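Local coordinates for pseudopilin EpsI (Vibrio vulnificus, PDB 2RET), which is a pseudopilin that binds EpsJ and probably helps the type II secretion system export proteases and toxins from the periplasm, at residues 11-16 with 47-52; 21-26 with 40-45; 54-59 with 65-70. The protein carries 2 engineered substitutions. One frame throughout, in Å; residues are numbered along the deposited sequence. Where two conformers were deposited one is given.

Helix 8-30 leads from the N terminus into an antiparallel sheet whose strands, 38-44, 47-56, 63-71 and 80-87, lie side by side in chain order. Interaction 1 joins the early part of the helix to the start of strand 47-56 and closes the longest loop. Nested within that loop, interaction 2 ties the later helix segment 21-26 to strand 38-44; the two centres are about 8 Å apart. Interaction 3 follows in series, pairing strand 47-56 with strand 63-71 in the next hairpin, on the opposite side of the chain's centre. Helix and sheet also meet between these contacts, where Ala21 and Gln24 pack on Val68.

Interaction 1: 11-16 with 47-52; sequences LEQKMF and QTWYWK
Trp49 points its six-membered ring at helix segment 11-16, and the apolar part of the contact is its meeting with Phe16. The touching atom on the helix is the methylene carbon: Phe16 CB lies 3.7 Å from Trp49 CZ2 and comes in obliquely to the indole. With CG anti to its own carbonyl carbon (chi1 -61°), Phe16 carries its phenyl ring away from the strand, where it packs on Leu44 and makes an edge-to-face contact with Tyr158 of EpsJ. The Trp49 side chain reaches further along the helix to Ala17 and Val20.

The second group of contacts is formed by amides. The Gln13 side chain bends at chi2 and brings its amide to the end of the indole, with CD 3.7 Å from Trp49 CH2 and the two planes 32° apart. On the strand, Gln47, extended beyond CG, lays its amide carbon CD over one face of the Trp49 indole, 3.5 Å above the plane and offset toward the rim. The amides of Gln13 and Gln47 meet nearly coplanar, 10° apart, although the chains bearing them cross at about a right angle.

A hydrogen bond from Trp49 NE1 to the carbonyl of Leu44 in the adjoining strand helps fix the rotation of the indole. The axes of the two short segments come no closer than 11.3 Å, a gap bridged by the large side chains. This is the helix-on-sheet layer of the pilin fold, here in the periplasmic domain of a pseudopilin.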
ATOM      1  N   LEU A  11      -7.793 -37.778   9.820  1.00 16.17           N
ATOM      2  CA  LEU A  11      -8.004 -36.631   8.931  1.00 15.78           C
ATOM      3  C   LEU A  11      -9.096 -35.713   9.436  1.00 15.26           C
ATOM      4  O   LEU A  11      -8.937 -34.471   9.400  1.00 15.09           O
ATOM      5  CB  LEU A  11      -8.303 -37.097   7.508  1.00 16.25           C
ATOM      6  CG  LEU A  11      -7.051 -37.668   6.817  1.00 18.10           C
ATOM      7  CD1 LEU A  11      -7.347 -38.460   5.524  1.00 17.93           C
ATOM      8  CD2 LEU A  11      -6.028 -36.523   6.554  1.00 19.08           C
ATOM      9  N   GLU A  12     -10.185 -36.299   9.946  1.00 14.03           N
ATOM     10  CA  GLU A  12     -11.198 -35.505  10.636  1.00 14.03           C
ATOM     11  C   GLU A  12     -10.613 -34.678  11.775  1.00 14.04           C
ATOM     12  O   GLU A  12     -10.805 -33.474  11.801  1.00 12.47           O
ATOM     13  CB  GLU A  12     -12.335 -36.367  11.192  1.00 13.72           C
ATOM     14  CG  GLU A  12     -13.269 -36.864  10.126  1.00 14.15           C
ATOM     15  CD  GLU A  12     -14.167 -37.986  10.590  1.00 13.98           C
ATOM     16  OE1 GLU A  12     -14.140 -38.350  11.795  1.00 14.68           O
ATOM     17  OE2 GLU A  12     -14.925 -38.498   9.742  1.00 15.48           O
ATOM     18  N   GLN A  13      -9.941 -35.345  12.722  1.00 14.01           N
ATOM     19  CA  GLN A  13      -9.316 -34.679  13.868  1.00 15.26           C
ATOM     20  C   GLN A  13      -8.420 -33.502  13.455  1.00 14.79           C
ATOM     21  O   GLN A  13      -8.478 -32.441  14.044  1.00 13.86           O
ATOM     22  CB  GLN A  13      -8.459 -35.662  14.694  1.00 15.80           C
ATOM     23  CG  GLN A  13      -9.236 -36.773  15.417  1.00 18.99           C
ATOM     24  CD  GLN A  13     -10.189 -36.239  16.500  1.00 20.79           C
ATOM     25  OE1 GLN A  13     -11.379 -36.040  16.250  1.00 20.14           O
ATOM     26  NE2 GLN A  13      -9.663 -36.032  17.710  1.00 21.71           N
ATOM     27  N   LYS A  14      -7.604 -33.717  12.434  1.00 14.63           N
ATOM     28  CA  LYS A  14      -6.668 -32.708  11.931  1.00 15.54           C
ATOM     29  C   LYS A  14      -7.368 -31.438  11.340  1.00 15.38           C
ATOM     30  O   LYS A  14      -6.993 -30.304  11.605  1.00 14.22           O
ATOM     31  CB  LYS A  14      -5.782 -33.365  10.874  1.00 15.53           C
ATOM     32  CG  LYS A  14      -4.433 -32.769  10.740  1.00 18.43           C
ATOM     33  CD  LYS A  14      -3.501 -33.675   9.913  1.00 23.16           C
ATOM     34  CE  LYS A  14      -3.682 -33.439   8.404  1.00 25.49           C
ATOM     35  NZ  LYS A  14      -2.819 -32.296   7.891  1.00 26.69           N
HETATM   36  N   MSE A  15      -8.405 -31.668  10.561  1.00 15.28           N
HETATM   37  CA  MSE A  15      -9.143 -30.624   9.920  1.00 16.14           C
HETATM   38  C   MSE A  15      -9.972 -29.819  10.928  1.00 15.28           C
HETATM   39  O   MSE A  15      -9.989 -28.599  10.888  1.00 15.56           O
HETATM   40  CB  MSE A  15     -10.064 -31.262   8.879  1.00 16.80           C
HETATM   41  CG  MSE A  15     -10.919 -30.279   8.127  1.00 21.45           C
HETATM   42 SE   MSE A  15     -11.924 -31.147   6.701  1.00 35.64          SE
HETATM   43  CE  MSE A  15     -10.892 -32.817   6.420  1.00 25.72           C
ATOM     44  N   PHE A  16     -10.642 -30.510  11.818  1.00 13.42           N
ATOM     45  CA  PHE A  16     -11.448 -29.857  12.813  1.00 13.54           C
ATOM     46  C   PHE A  16     -10.635 -29.132  13.885  1.00 13.74           C
ATOM     47  O   PHE A  16     -11.015 -28.020  14.240  1.00 14.02           O
ATOM     48  CB  PHE A  16     -12.429 -30.830  13.441  1.00 12.93           C
ATOM     49  CG  PHE A  16     -13.398 -31.440  12.453  1.00 13.86           C
ATOM     50  CD1 PHE A  16     -13.938 -30.691  11.411  1.00 12.06           C
ATOM     51  CD2 PHE A  16     -13.795 -32.770  12.585  1.00 13.95           C
ATOM     52  CE1 PHE A  16     -14.813 -31.260  10.514  1.00 14.00           C
ATOM     53  CE2 PHE A  16     -14.691 -33.334  11.696  1.00 11.04           C
ATOM     54  CZ  PHE A  16     -15.199 -32.593  10.665  1.00 11.87           C
ATOM     55  N   GLN A  47     -17.484 -32.396  19.060  1.00 20.47           N
ATOM     56  CA  GLN A  47     -16.376 -32.671  19.932  1.00 20.41           C
ATOM     57  C   GLN A  47     -15.927 -31.391  20.663  1.00 21.06           C
ATOM     58  O   GLN A  47     -15.840 -30.300  20.060  1.00 20.44           O
ATOM     59  CB  GLN A  47     -15.237 -33.213  19.050  1.00 20.40           C
ATOM     60  CG  GLN A  47     -14.100 -33.757  19.843  1.00 20.83           C
ATOM     61  CD  GLN A  47     -13.090 -34.464  19.030  1.00 20.96           C
ATOM     62  OE1 GLN A  47     -13.347 -34.827  17.872  1.00 19.77           O
ATOM     63  NE2 GLN A  47     -11.918 -34.714  19.639  1.00 18.62           N
ATOM     64  N   THR A  48     -15.594 -31.533  21.943  1.00 21.33           N
ATOM     65  CA  THR A  48     -14.963 -30.451  22.696  1.00 22.08           C
ATOM     66  C   THR A  48     -13.479 -30.422  22.431  1.00 22.03           C
ATOM     67  O   THR A  48     -12.794 -31.413  22.668  1.00 23.34           O
ATOM     68  CB  THR A  48     -15.160 -30.591  24.223  1.00 21.48           C
ATOM     69  OG1 THR A  48     -16.529 -30.809  24.463  1.00 22.46           O
ATOM     70  CG2 THR A  48     -14.758 -29.314  24.946  1.00 21.31           C
ATOM     71  N   TRP A  49     -12.993 -29.275  21.962  1.00 22.14           N
ATOM     72  CA  TRP A  49     -11.583 -29.036  21.751  1.00 22.03           C
ATOM     73  C   TRP A  49     -10.989 -28.039  22.751  1.00 21.70           C
ATOM     74  O   TRP A  49     -11.605 -27.052  23.084  1.00 21.93           O
ATOM     75  CB  TRP A  49     -11.368 -28.503  20.345  1.00 22.91           C
ATOM     76  CG  TRP A  49     -11.903 -29.368  19.285  1.00 22.48           C
ATOM     77  CD1 TRP A  49     -13.125 -29.285  18.716  1.00 24.43           C
ATOM     78  CD2 TRP A  49     -11.229 -30.441  18.631  1.00 22.72           C
ATOM     79  NE1 TRP A  49     -13.267 -30.243  17.762  1.00 25.48           N
ATOM     80  CE2 TRP A  49     -12.125 -30.982  17.696  1.00 21.61           C
ATOM     81  CE3 TRP A  49      -9.990 -31.040  18.799  1.00 22.94           C
ATOM     82  CZ2 TRP A  49     -11.808 -32.044  16.882  1.00 23.88           C
ATOM     83  CZ3 TRP A  49      -9.676 -32.128  17.992  1.00 25.03           C
ATOM     84  CH2 TRP A  49     -10.574 -32.597  17.031  1.00 23.76           C
ATOM     85  N   TYR A  50      -9.762 -28.286  23.184  1.00 20.85           N
ATOM     86  CA  TYR A  50      -9.118 -27.473  24.205  1.00 20.83           C
ATOM     87  C   TYR A  50      -7.985 -26.650  23.588  1.00 20.41           C
ATOM     88  O   TYR A  50      -6.952 -27.190  23.201  1.00 20.47           O
ATOM     89  CB  TYR A  50      -8.602 -28.345  25.338  1.00 21.06           C
ATOM     90  CG  TYR A  50      -9.714 -29.083  26.036  1.00 21.73           C
ATOM     91  CD1 TYR A  50     -10.272 -28.598  27.211  1.00 23.99           C
ATOM     92  CD2 TYR A  50     -10.228 -30.259  25.502  1.00 20.96           C
ATOM     93  CE1 TYR A  50     -11.323 -29.278  27.831  1.00 24.10           C
ATOM     94  CE2 TYR A  50     -11.265 -30.941  26.113  1.00 22.31           C
ATOM     95  CZ  TYR A  50     -11.800 -30.456  27.267  1.00 22.98           C
ATOM     96  OH  TYR A  50     -12.819 -31.153  27.851  1.00 22.94           O
ATOM     97  N   TRP A  51      -8.194 -25.335  23.514  1.00 19.78           N
ATOM     98  CA  TRP A  51      -7.240 -24.466  22.907  1.00 19.60           C
ATOM     99  C   TRP A  51      -6.417 -23.732  23.954  1.00 19.25           C
ATOM    100  O   TRP A  51      -6.816 -23.554  25.086  1.00 18.88           O
ATOM    101  CB  TRP A  51      -7.904 -23.501  21.908  1.00 19.85           C
ATOM    102  CG  TRP A  51      -8.950 -22.619  22.505  1.00 19.95           C
ATOM    103  CD1 TRP A  51     -10.287 -22.845  22.500  1.00 20.22           C
ATOM    104  CD2 TRP A  51      -8.752 -21.376  23.206  1.00 20.34           C
ATOM    105  NE1 TRP A  51     -10.942 -21.834  23.147  1.00 20.38           N
ATOM    106  CE2 TRP A  51     -10.031 -20.914  23.595  1.00 21.11           C
ATOM    107  CE3 TRP A  51      -7.621 -20.609  23.549  1.00 20.86           C
ATOM    108  CZ2 TRP A  51     -10.226 -19.704  24.301  1.00 19.87           C
ATOM    109  CZ3 TRP A  51      -7.812 -19.409  24.276  1.00 19.26           C
ATOM    110  CH2 TRP A  51      -9.110 -18.978  24.636  1.00 20.46           C
ATOM    111  N   LYS A  52      -5.241 -23.316  23.533  1.00 19.55           N
ATOM    112  CA  LYS A  52      -4.342 -22.544  24.353  1.00 20.71           C
ATOM    113  C   LYS A  52      -3.660 -21.533  23.446  1.00 20.32           C
ATOM    114  O   LYS A  52      -3.160 -21.890  22.378  1.00 20.18           O
ATOM    115  CB  LYS A  52      -3.267 -23.445  24.961  1.00 21.74           C
ATOM    116  CG  LYS A  52      -3.591 -23.991  26.287  1.00 25.14           C
ATOM    117  CD  LYS A  52      -2.575 -25.042  26.733  1.00 28.70           C
ATOM    118  CE  LYS A  52      -3.279 -26.110  27.599  1.00 31.58           C
ATOM    119  NZ  LYS A  52      -2.376 -27.257  27.922  1.00 33.09           N
TER

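Interaction 2: 21-26 with 40-45; sequences ADNQMA and GEEELA
Glu42 reaches from its strand to helix segment 21-26 and presents its carboxylate to two consecutive amides, those of Asn23 and Gln24. Its chain is fully stretched, with CG anti to the backbone N (chi1 179°), which carries the head group across the gap between strand and helix.

The two amides are turned very differently against it. Asn23 crosses Glu42 at about a right angle, yet its amide lies nearly flat with the carboxylate, 12° between the planes. Glu42 OE2 accepts from Asn23 ND2 (2.8 Å) through its syn lone pair, the one on the side of the other oxygen. Gln24 instead runs past Glu42 in the opposite direction, and its amide stands almost upright to the carboxylate, at 80°. Its bend at chi2 delivers NE2 to Glu42 OE1 at 2.9 Å, on the anti side and tilted out of the carboxylate plane. Both N-H groups point fairly straight at their acceptors. Next to the first bond, Leu44 CD1 approaches Asn23 ND2 at 4.1 Å.

Asn23 also works outward: ND2 donates to the carbonyl of Ala162 of EpsJ, while OD1 accepts from Arg163 NH2 and Thr164 N of that chain. The buried Asn23 amide thus joins Glu42 to the EpsJ interface, beside Leu44, which packs on Ala162 of EpsJ.

Each carboxylate oxygen receives one amide N-H from the helix segment, so the head group is held in rotation as well as in place. Such paired donation would probably favour the ionised form of Glu42, whose negative charge the two N-H dipoles would help stabilise without a cationic partner in this contact.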
ATOM      1  N   ALA A  21      -8.190 -23.790  15.709  1.00 14.75           N
ATOM      2  CA  ALA A  21      -6.964 -23.000  15.770  1.00 14.82           C
ATOM      3  C   ALA A  21      -7.147 -21.659  15.032  1.00 14.35           C
ATOM      4  O   ALA A  21      -6.800 -20.622  15.549  1.00 13.46           O
ATOM      5  CB  ALA A  21      -5.767 -23.789  15.193  1.00 13.89           C
ATOM      6  N   ASP A  22      -7.716 -21.720  13.836  1.00 14.52           N
ATOM      7  CA  ASP A  22      -8.050 -20.540  13.062  1.00 15.10           C
ATOM      8  C   ASP A  22      -9.034 -19.619  13.766  1.00 14.09           C
ATOM      9  O   ASP A  22      -8.883 -18.411  13.696  1.00 13.65           O
ATOM     10  CB  ASP A  22      -8.575 -20.904  11.675  1.00 15.04           C
ATOM     11  CG  ASP A  22      -7.464 -21.287  10.691  1.00 20.04           C
ATOM     12  OD1 ASP A  22      -6.256 -21.035  10.983  1.00 24.93           O
ATOM     13  OD2 ASP A  22      -7.791 -21.871   9.618  1.00 23.66           O
ATOM     14  N   ASN A  23     -10.047 -20.184  14.402  1.00 14.01           N
ATOM     15  CA  ASN A  23     -11.047 -19.392  15.123  1.00 13.40           C
ATOM     16  C   ASN A  23     -10.423 -18.681  16.299  1.00 13.17           C
ATOM     17  O   ASN A  23     -10.744 -17.524  16.566  1.00 13.02           O
ATOM     18  CB  ASN A  23     -12.235 -20.261  15.593  1.00 13.38           C
ATOM     19  CG  ASN A  23     -13.090 -20.802  14.411  1.00 12.52           C
ATOM     20  OD1 ASN A  23     -13.031 -20.282  13.297  1.00  6.82           O
ATOM     21  ND2 ASN A  23     -13.881 -21.837  14.669  1.00  6.41           N
ATOM     22  N   GLN A  24      -9.521 -19.353  16.999  1.00 13.56           N
ATOM     23  CA  GLN A  24      -8.861 -18.719  18.123  1.00 13.31           C
ATOM     24  C   GLN A  24      -7.753 -17.724  17.714  1.00 14.18           C
ATOM     25  O   GLN A  24      -7.588 -16.741  18.418  1.00 12.94           O
ATOM     26  CB  GLN A  24      -8.400 -19.744  19.147  1.00 13.63           C
ATOM     27  CG  GLN A  24      -9.555 -20.592  19.699  1.00 12.69           C
ATOM     28  CD  GLN A  24     -10.659 -19.771  20.298  1.00 14.27           C
ATOM     29  OE1 GLN A  24     -10.403 -18.770  20.953  1.00 15.46           O
ATOM     30  NE2 GLN A  24     -11.907 -20.186  20.078  1.00 14.10           N
HETATM   31  N   MSE A  25      -7.043 -17.948  16.590  1.00 14.44           N
HETATM   32  CA  MSE A  25      -6.105 -16.948  16.053  0.50 15.40           C
HETATM   33  C   MSE A  25      -6.835 -15.642  15.760  1.00 14.64           C
HETATM   34  O   MSE A  25      -6.346 -14.578  16.077  1.00 13.39           O
HETATM   35  CB  MSE A  25      -5.402 -17.413  14.759  0.50 16.56           C
HETATM   36  CG  MSE A  25      -4.794 -16.235  13.934  0.50 20.80           C
HETATM   37 SE   MSE A  25      -3.827 -16.712  12.302  0.50 33.44          SE
HETATM   38  CE  MSE A  25      -5.166 -17.907  11.460  0.50 30.70           C
ATOM     39  N   ALA A  26      -8.006 -15.759  15.130  1.00 13.68           N
ATOM     40  CA  ALA A  26      -8.848 -14.623  14.793  1.00 13.07           C
ATOM     41  C   ALA A  26      -9.227 -13.811  16.048  1.00 12.17           C
ATOM     42  O   ALA A  26      -9.099 -12.599  16.070  1.00  8.96           O
ATOM     43  CB  ALA A  26     -10.084 -15.097  14.034  1.00 12.61           C
ATOM     44  N   GLY A  40      -9.096 -22.171  26.659  1.00 17.76           N
ATOM     45  CA  GLY A  40     -10.506 -22.514  26.756  1.00 17.66           C
ATOM     46  C   GLY A  40     -10.876 -23.728  25.912  1.00 17.40           C
ATOM     47  O   GLY A  40     -10.015 -24.518  25.496  1.00 16.62           O
ATOM     48  N   GLU A  41     -12.171 -23.793  25.626  1.00 17.48           N
ATOM     49  CA  GLU A  41     -12.831 -24.889  24.962  1.00 18.00           C
ATOM     50  C   GLU A  41     -13.696 -24.385  23.829  1.00 17.35           C
ATOM     51  O   GLU A  41     -14.328 -23.376  23.948  1.00 18.11           O
ATOM     52  CB  GLU A  41     -13.787 -25.591  25.902  1.00 17.70           C
ATOM     53  CG  GLU A  41     -13.157 -26.175  27.078  1.00 19.91           C
ATOM     54  CD  GLU A  41     -14.161 -26.823  27.982  1.00 21.03           C
ATOM     55  OE1 GLU A  41     -15.379 -26.759  27.693  1.00 20.46           O
ATOM     56  OE2 GLU A  41     -13.721 -27.417  28.975  1.00 22.82           O
ATOM     57  N   GLU A  42     -13.753 -25.147  22.760  1.00 16.81           N
ATOM     58  CA  GLU A  42     -14.644 -24.904  21.687  1.00 17.72           C
ATOM     59  C   GLU A  42     -15.257 -26.243  21.283  1.00 17.46           C
ATOM     60  O   GLU A  42     -14.546 -27.229  21.067  1.00 17.37           O
ATOM     61  CB  GLU A  42     -13.878 -24.269  20.514  1.00 17.41           C
ATOM     62  CG  GLU A  42     -14.741 -23.991  19.284  1.00 18.90           C
ATOM     63  CD  GLU A  42     -14.061 -23.051  18.262  1.00 20.61           C
ATOM     64  OE1 GLU A  42     -13.047 -22.413  18.616  1.00 21.56           O
ATOM     65  OE2 GLU A  42     -14.551 -22.946  17.112  1.00 20.57           O
ATOM     66  N   GLU A  43     -16.566 -26.242  21.119  1.00 17.13           N
ATOM     67  CA  GLU A  43     -17.288 -27.333  20.544  1.00 18.08           C
ATOM     68  C   GLU A  43     -17.325 -27.171  19.018  1.00 18.11           C
ATOM     69  O   GLU A  43     -17.746 -26.139  18.500  1.00 18.27           O
ATOM     70  CB  GLU A  43     -18.701 -27.301  21.109  1.00 18.98           C
ATOM     71  CG  GLU A  43     -19.562 -28.428  20.664  1.00 22.36           C
ATOM     72  CD  GLU A  43     -19.429 -29.636  21.531  1.00 25.96           C
ATOM     73  OE1 GLU A  43     -18.501 -29.677  22.383  1.00 26.29           O
ATOM     74  OE2 GLU A  43     -20.282 -30.544  21.346  1.00 28.83           O
ATOM     75  N   LEU A  44     -16.925 -28.211  18.295  1.00 18.99           N
ATOM     76  CA  LEU A  44     -16.921 -28.197  16.849  1.00 19.37           C
ATOM     77  C   LEU A  44     -17.001 -29.625  16.378  1.00 19.76           C
ATOM     78  O   LEU A  44     -16.220 -30.456  16.857  1.00 19.44           O
ATOM     79  CB  LEU A  44     -15.652 -27.517  16.303  1.00 19.60           C
ATOM     80  CG  LEU A  44     -15.592 -27.130  14.816  1.00 19.12           C
ATOM     81  CD1 LEU A  44     -14.935 -25.762  14.574  1.00 15.97           C
ATOM     82  CD2 LEU A  44     -14.913 -28.167  14.022  1.00 17.83           C
ATOM     83  N   ALA A  45     -17.924 -29.881  15.429  1.00 19.04           N
ATOM     84  CA  ALA A  45     -18.230 -31.206  14.919  1.00 19.09           C
ATOM     85  C   ALA A  45     -18.528 -32.206  16.016  1.00 19.61           C
ATOM     86  O   ALA A  45     -18.123 -33.334  15.915  1.00 19.78           O
ATOM     87  CB  ALA A  45     -17.105 -31.734  14.021  1.00 19.37           C
TER

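Interaction 3: 54-59 with 65-70; sequences APVATT and AFDVSV
An antiparallel beta hairpin joins strands 47-56 and 63-71, and this contact lies toward its turn, where Ala54 faces Asp67 as a hydrogen-bonded pair. Ala54 N donates to Asp67 O at 2.8 Å, and the return bond runs from Asp67 N to Ala54 O, also 2.8 Å. Pro55 and Phe66 form the next, non-hydrogen-bonded pair; as usual for such a pair, the CA atoms lie nearer than in the hydrogen-bonded one, and Phe66 CA makes a CA-H...O contact with Ala54 O at 3.3 Å. The Phe66 ring turns away from Pro55 to pack against Val28 and Met29 of the helix.

Ala54, Val56, Ala65 and Asp67 share the other face of the sheet. Val56 CB sits against Ala65 CB at 3.7 Å. With CG2 anti to its carbonyl carbon, Val56 places that methyl 3.6 Å from Asp67 OD2, the two side chains crossing at a slant; OD2 also forms a salt bridge with Arg83 of strand 80-87. Nearer the turn, Thr58 CG2 approaches Ala65 N at 4.0 Å. A water bridges the strands here: it donates to Val56 O at 2.7 Å and accepts from Ala65 N at 2.9 Å.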
ATOM      1  N   ALA A  54      -0.428 -18.968  23.646  1.00 19.78           N
ATOM      2  CA  ALA A  54       0.837 -18.742  24.347  1.00 19.10           C
ATOM      3  C   ALA A  54       1.728 -17.728  23.597  1.00 18.88           C
ATOM      4  O   ALA A  54       2.205 -18.048  22.510  1.00 18.53           O
ATOM      5  CB  ALA A  54       1.604 -20.064  24.471  1.00 19.02           C
ATOM      6  N   PRO A  55       1.998 -16.541  24.190  1.00 19.01           N
ATOM      7  CA  PRO A  55       3.018 -15.613  23.662  1.00 19.21           C
ATOM      8  C   PRO A  55       4.384 -16.258  23.543  1.00 19.25           C
ATOM      9  O   PRO A  55       4.732 -17.128  24.321  1.00 19.03           O
ATOM     10  CB  PRO A  55       3.046 -14.477  24.689  1.00 19.11           C
ATOM     11  CG  PRO A  55       1.707 -14.547  25.349  1.00 19.54           C
ATOM     12  CD  PRO A  55       1.334 -15.978  25.382  1.00 19.14           C
ATOM     13  N   VAL A  56       5.112 -15.845  22.522  1.00 19.69           N
ATOM     14  CA  VAL A  56       6.383 -16.426  22.168  1.00 19.98           C
ATOM     15  C   VAL A  56       7.401 -15.332  22.285  1.00 20.75           C
ATOM     16  O   VAL A  56       7.229 -14.270  21.667  1.00 20.59           O
ATOM     17  CB  VAL A  56       6.391 -16.922  20.705  1.00 19.73           C
ATOM     18  CG1 VAL A  56       7.771 -17.368  20.309  1.00 18.76           C
ATOM     19  CG2 VAL A  56       5.392 -18.047  20.514  1.00 18.71           C
ATOM     20  N   ALA A  57       8.454 -15.599  23.064  1.00 21.84           N
ATOM     21  CA  ALA A  57       9.581 -14.678  23.204  1.00 22.78           C
ATOM     22  C   ALA A  57      10.239 -14.436  21.850  1.00 23.23           C
ATOM     23  O   ALA A  57      10.421 -15.370  21.055  1.00 23.36           O
ATOM     24  CB  ALA A  57      10.615 -15.220  24.219  1.00 22.88           C
ATOM     25  N   THR A  58      10.567 -13.177  21.590  1.00 23.88           N
ATOM     26  CA  THR A  58      11.193 -12.793  20.336  1.00 24.57           C
ATOM     27  C   THR A  58      12.536 -12.077  20.621  1.00 24.76           C
ATOM     28  O   THR A  58      12.780 -11.586  21.731  1.00 24.75           O
ATOM     29  CB  THR A  58      10.235 -11.928  19.461  1.00 24.58           C
ATOM     30  OG1 THR A  58      10.247 -10.570  19.915  1.00 26.32           O
ATOM     31  CG2 THR A  58       8.809 -12.457  19.506  1.00 23.89           C
ATOM     32  N   THR A  59      13.408 -12.061  19.619  1.00 25.07           N
ATOM     33  CA  THR A  59      14.725 -11.426  19.727  1.00 25.40           C
ATOM     34  C   THR A  59      14.763 -10.159  18.869  1.00 25.53           C
ATOM     35  O   THR A  59      15.790  -9.822  18.277  1.00 25.87           O
ATOM     36  CB  THR A  59      15.848 -12.404  19.300  1.00 25.38           C
ATOM     37  OG1 THR A  59      15.678 -13.647  19.991  1.00 25.41           O
ATOM     38  CG2 THR A  59      17.260 -11.833  19.602  1.00 25.79           C
ATOM     39  N   ALA A  65       4.848 -12.557  18.719  1.00 23.60           N
ATOM     40  CA  ALA A  65       4.441 -13.855  18.220  1.00 22.78           C
ATOM     41  C   ALA A  65       3.581 -14.534  19.281  1.00 21.63           C
ATOM     42  O   ALA A  65       3.716 -14.268  20.455  1.00 20.38           O
ATOM     43  CB  ALA A  65       5.658 -14.713  17.878  1.00 22.04           C
ATOM     44  N   PHE A  66       2.679 -15.388  18.835  1.00 21.76           N
ATOM     45  CA  PHE A  66       1.933 -16.251  19.730  1.00 21.91           C
ATOM     46  C   PHE A  66       1.702 -17.553  19.018  1.00 22.15           C
ATOM     47  O   PHE A  66       1.742 -17.638  17.763  1.00 20.67           O
ATOM     48  CB  PHE A  66       0.601 -15.633  20.186  1.00 22.17           C
ATOM     49  CG  PHE A  66      -0.326 -15.260  19.060  1.00 23.75           C
ATOM     50  CD1 PHE A  66      -0.141 -14.061  18.359  1.00 26.14           C
ATOM     51  CD2 PHE A  66      -1.394 -16.084  18.708  1.00 24.26           C
ATOM     52  CE1 PHE A  66      -0.984 -13.709  17.320  1.00 25.68           C
ATOM     53  CE2 PHE A  66      -2.259 -15.738  17.664  1.00 25.40           C
ATOM     54  CZ  PHE A  66      -2.044 -14.540  16.974  1.00 26.70           C
ATOM     55  N   ASP A  67       1.494 -18.569  19.843  1.00 22.57           N
ATOM     56  CA  ASP A  67       1.115 -19.906  19.402  1.00 23.17           C
ATOM     57  C   ASP A  67      -0.298 -20.151  19.849  1.00 22.58           C
ATOM     58  O   ASP A  67      -0.683 -19.785  20.960  1.00 23.59           O
ATOM     59  CB  ASP A  67       2.004 -20.963  20.024  1.00 23.63           C
ATOM     60  CG  ASP A  67       3.346 -21.075  19.342  1.00 26.35           C
ATOM     61  OD1 ASP A  67       3.418 -20.856  18.106  1.00 32.01           O
ATOM     62  OD2 ASP A  67       4.326 -21.430  20.035  1.00 28.58           O
ATOM     63  N   VAL A  68      -1.072 -20.728  18.948  1.00 22.38           N
ATOM     64  CA  VAL A  68      -2.386 -21.275  19.225  1.00 21.78           C
ATOM     65  C   VAL A  68      -2.240 -22.798  19.029  1.00 22.24           C
ATOM     66  O   VAL A  68      -1.845 -23.266  17.950  1.00 21.43           O
ATOM     67  CB  VAL A  68      -3.461 -20.739  18.265  1.00 22.00           C
ATOM     68  CG1 VAL A  68      -4.859 -21.349  18.608  1.00 22.45           C
ATOM     69  CG2 VAL A  68      -3.523 -19.182  18.298  1.00 19.21           C
ATOM     70  N   SER A  69      -2.515 -23.551  20.090  1.00 22.31           N
ATOM     71  CA  SER A  69      -2.474 -25.009  20.048  1.00 22.64           C
ATOM     72  C   SER A  69      -3.841 -25.548  20.453  1.00 21.26           C
ATOM     73  O   SER A  69      -4.516 -24.945  21.271  1.00 21.92           O
ATOM     74  CB  SER A  69      -1.362 -25.543  20.950  1.00 22.78           C
ATOM     75  OG  SER A  69      -1.514 -25.080  22.261  1.00 27.90           O
ATOM     76  N   VAL A  70      -4.249 -26.654  19.835  1.00 20.10           N
ATOM     77  CA  VAL A  70      -5.555 -27.301  20.040  1.00 18.59           C
ATOM     78  C   VAL A  70      -5.316 -28.806  20.267  1.00 18.33           C
ATOM     79  O   VAL A  70      -4.559 -29.470  19.556  1.00 17.38           O
ATOM     80  CB  VAL A  70      -6.560 -27.009  18.884  1.00 18.79           C
ATOM     81  CG1 VAL A  70      -7.948 -27.662  19.139  1.00 16.15           C
ATOM     82  CG2 VAL A  70      -6.728 -25.479  18.659  1.00 16.05           C
TER
HETATM   83  O   HOH W   1       5.519 -12.141  21.539  1.00 42.07           O